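Local atomic coordinates of dITP/XTP pyrophosphatase (Coxiella burnetii, PDB entry 3TQU), a protein that probably hydrolyses non-canonical purine nucleoside triphosphates such as XTP, dITP and ITP to monophosphates and diphosphate, clearing them from the nucleotide pool. Residues 51-56 with 124-129. Residues are numbered along the deposited sequence; the frame is centred on the assembly and turned at random.
Sequences ENAIIK and VIALME
A53 and A126 meet methyl to methyl, CB to CB at 3.8 Å, and their CA atoms lie 5.5 Å apart, an example of how small residues let a helix settle close on a sheet. The axis of 51-56 passes 7.3 Å from that of strand 124-128, the two running roughly parallel, with 33° between their chain directions. Both alanines send CB toward the opposite segment. The methyl of A126 lies against the backbone of the helix as well as its side chains, with A53 C 3.9 Å from A126 CB. The A53 methyl in turn rests by the strand backbone, its CB 3.6 Å from V124 O, a van der Waals contact rather than a hydrogen bond; V124 CG1 borders it more loosely at 4.5 Å.

I54 adds a second contact to the A126 methyl, roughly at right angles to that of A53. Its CG1 sits beside the backbone N, anti to the carbonyl carbon (chi1 -72°), which sets CG1 against the A126 methyl, CG1 to A126 CB 4.1 Å, while CD1 continues past it. The same isoleucine also packs on V50 of the second subunit, so one side chain serves both the helix-sheet layer and the dimer interface.

No hydrogen bond crosses between the segments. The strand's backbone instead pairs with its neighbours in the sheet, V124 with D72 and A126 with A70, while I138 on the adjoining strand 137-147 touches the side chains of V124 and A126. On the helix, polar groups reach the metal-site region: N52 ND2 bonds to D72 OD2, and K56 NZ to E44 OE2, D72 and E44 being calcium ligands seen here. Helix 49-64 thus packs through its apolar side on the central mixed sheet beside the metal site, an alpha/beta arrangement characteristic of the HAM1 NTPase fold.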
ATOM      1  N   GLU A  51      -3.025   6.269   1.109  1.00  8.19           N
ATOM      2  CA  GLU A  51      -4.445   6.616   1.153  1.00 10.59           C
ATOM      3  C   GLU A  51      -4.822   7.677   0.116  1.00 11.15           C
ATOM      4  O   GLU A  51      -5.871   7.592  -0.524  1.00 12.10           O
ATOM      5  CB  GLU A  51      -4.852   7.074   2.556  1.00  9.97           C
ATOM      6  CG  GLU A  51      -5.036   5.922   3.538  1.00 11.83           C
ATOM      7  CD  GLU A  51      -5.221   6.391   4.964  1.00 13.75           C
ATOM      8  OE1 GLU A  51      -4.331   7.104   5.468  1.00 16.84           O
ATOM      9  OE2 GLU A  51      -6.252   6.052   5.581  1.00 12.68           O
ATOM     10  N   ASN A  52      -3.970   8.681  -0.041  1.00  9.85           N
ATOM     11  CA  ASN A  52      -4.230   9.735  -1.012  1.00 11.38           C
ATOM     12  C   ASN A  52      -4.082   9.229  -2.443  1.00 13.41           C
ATOM     13  O   ASN A  52      -4.872   9.580  -3.324  1.00  7.75           O
ATOM     14  CB  ASN A  52      -3.324  10.941  -0.756  1.00 11.93           C
ATOM     15  CG  ASN A  52      -3.736  11.723   0.479  1.00 14.68           C
ATOM     16  OD1 ASN A  52      -4.924  11.832   0.788  1.00 17.82           O
ATOM     17  ND2 ASN A  52      -2.756  12.269   1.191  1.00 15.26           N
ATOM     18  N   ALA A  53      -3.075   8.391  -2.664  1.00  7.40           N
ATOM     19  CA  ALA A  53      -2.860   7.785  -3.971  1.00 11.73           C
ATOM     20  C   ALA A  53      -4.094   6.998  -4.395  1.00 11.94           C
ATOM     21  O   ALA A  53      -4.540   7.090  -5.540  1.00 12.91           O
ATOM     22  CB  ALA A  53      -1.629   6.880  -3.949  1.00 10.48           C
ATOM     23  N   ILE A  54      -4.656   6.233  -3.464  1.00  8.48           N
ATOM     24  CA  ILE A  54      -5.856   5.454  -3.755  1.00  8.24           C
ATOM     25  C   ILE A  54      -7.064   6.355  -3.991  1.00 12.20           C
ATOM     26  O   ILE A  54      -7.827   6.146  -4.936  1.00  9.96           O
ATOM     27  CB  ILE A  54      -6.162   4.441  -2.635  1.00 10.07           C
ATOM     28  CG1 ILE A  54      -5.137   3.307  -2.675  1.00 10.63           C
ATOM     29  CG2 ILE A  54      -7.560   3.884  -2.794  1.00  8.44           C
ATOM     30  CD1 ILE A  54      -5.149   2.425  -1.453  1.00 12.40           C
ATOM     31  N   ILE A  55      -7.228   7.356  -3.132  1.00 13.32           N
ATOM     32  CA  ILE A  55      -8.341   8.289  -3.251  1.00 13.19           C
ATOM     33  C   ILE A  55      -8.396   8.892  -4.650  1.00 12.38           C
ATOM     34  O   ILE A  55      -9.460   8.987  -5.254  1.00 10.46           O
ATOM     35  CB  ILE A  55      -8.251   9.420  -2.204  1.00 14.08           C
ATOM     36  CG1 ILE A  55      -8.631   8.893  -0.815  1.00 13.32           C
ATOM     37  CG2 ILE A  55      -9.154  10.584  -2.592  1.00 18.45           C
ATOM     38  CD1 ILE A  55      -8.480   9.921   0.295  1.00 10.90           C
ATOM     39  N   LYS A  56      -7.235   9.281  -5.166  1.00 11.83           N
ATOM     40  CA  LYS A  56      -7.166   9.973  -6.446  1.00 16.17           C
ATOM     41  C   LYS A  56      -7.313   9.016  -7.630  1.00 15.38           C
ATOM     42  O   LYS A  56      -7.947   9.350  -8.631  1.00 11.51           O
ATOM     43  CB  LYS A  56      -5.873  10.786  -6.543  1.00 15.42           C
ATOM     44  CG  LYS A  56      -5.763  11.866  -5.467  1.00 14.28           C
ATOM     45  CD  LYS A  56      -4.574  12.784  -5.697  1.00 14.19           C
ATOM     46  CE  LYS A  56      -3.256  12.029  -5.617  1.00 12.10           C
ATOM     47  NZ  LYS A  56      -2.092  12.961  -5.714  1.00 13.07           N
ATOM     48  N   VAL A 124       4.399   7.065  -3.468  1.00  8.65           N
ATOM     49  CA  VAL A 124       3.519   5.907  -3.487  1.00 10.33           C
ATOM     50  C   VAL A 124       2.600   6.006  -4.688  1.00 12.41           C
ATOM     51  O   VAL A 124       1.852   6.975  -4.831  1.00 10.37           O
ATOM     52  CB  VAL A 124       2.674   5.802  -2.203  1.00 13.16           C
ATOM     53  CG1 VAL A 124       1.781   4.554  -2.251  1.00 13.37           C
ATOM     54  CG2 VAL A 124       3.571   5.772  -0.975  1.00 13.28           C
ATOM     55  N   ILE A 125       2.676   5.002  -5.552  1.00 10.77           N
ATOM     56  CA  ILE A 125       1.850   4.926  -6.744  1.00  9.92           C
ATOM     57  C   ILE A 125       0.772   3.876  -6.530  1.00 10.86           C
ATOM     58  O   ILE A 125       1.048   2.783  -6.031  1.00 11.35           O
ATOM     59  CB  ILE A 125       2.701   4.544  -7.976  1.00 10.36           C
ATOM     60  CG1 ILE A 125       3.726   5.641  -8.264  1.00 11.45           C
ATOM     61  CG2 ILE A 125       1.820   4.292  -9.197  1.00  9.38           C
ATOM     62  CD1 ILE A 125       4.686   5.314  -9.394  1.00 15.80           C
ATOM     63  N   ALA A 126      -0.458   4.217  -6.888  1.00 10.15           N
ATOM     64  CA  ALA A 126      -1.548   3.254  -6.847  1.00 10.06           C
ATOM     65  C   ALA A 126      -2.142   3.102  -8.237  1.00 10.84           C
ATOM     66  O   ALA A 126      -2.457   4.091  -8.897  1.00 13.43           O
ATOM     67  CB  ALA A 126      -2.616   3.685  -5.849  1.00  8.93           C
ATOM     68  N   LEU A 127      -2.273   1.857  -8.683  1.00 12.63           N
ATOM     69  CA  LEU A 127      -2.921   1.556  -9.954  1.00 10.84           C
ATOM     70  C   LEU A 127      -4.173   0.724  -9.704  1.00 13.45           C
ATOM     71  O   LEU A 127      -4.092  -0.386  -9.175  1.00 14.89           O
ATOM     72  CB  LEU A 127      -1.960   0.799 -10.873  1.00 12.50           C
ATOM     73  CG  LEU A 127      -2.537   0.309 -12.200  1.00 15.55           C
ATOM     74  CD1 LEU A 127      -3.182   1.461 -12.953  1.00 15.87           C
ATOM     75  CD2 LEU A 127      -1.464  -0.369 -13.046  1.00 17.74           C
HETATM   76  N   MSE A 128      -5.330   1.272 -10.072  0.62 12.66           N
HETATM   77  CA  MSE A 128      -6.610   0.592  -9.884  0.62 12.91           C
HETATM   78  C   MSE A 128      -7.150   0.072 -11.212  0.62 13.98           C
HETATM   79  O   MSE A 128      -7.142   0.792 -12.206  0.62 12.91           O
HETATM   80  CB  MSE A 128      -7.632   1.557  -9.281  0.62 12.52           C
HETATM   81  CG  MSE A 128      -7.233   2.150  -7.944  0.62 13.87           C
HETATM   82 SE   MSE A 128      -7.966   1.139  -6.456  0.62 18.65          SE
HETATM   83  CE  MSE A 128      -9.846   1.629  -6.649  0.62  8.66           C
ATOM     84  N   GLU A 129      -7.623  -1.171 -11.230  1.00 15.67           N
ATOM     85  CA  GLU A 129      -8.247  -1.725 -12.427  1.00 16.68           C
ATOM     86  C   GLU A 129      -9.570  -1.018 -12.701  1.00 17.37           C
ATOM     87  O   GLU A 129      -9.898  -0.712 -13.846  1.00 19.00           O
ATOM     88  CB  GLU A 129      -8.462  -3.232 -12.285  1.00 22.73           C
ATOM     89  CG  GLU A 129      -9.040  -3.887 -13.525  1.00 30.07           C
ATOM     90  CD  GLU A 129      -8.204  -3.633 -14.767  1.00 35.41           C
ATOM     91  OE1 GLU A 129      -6.990  -3.368 -14.628  1.00 38.67           O
ATOM     92  OE2 GLU A 129      -8.763  -3.694 -15.883  1.00 37.17           O
TER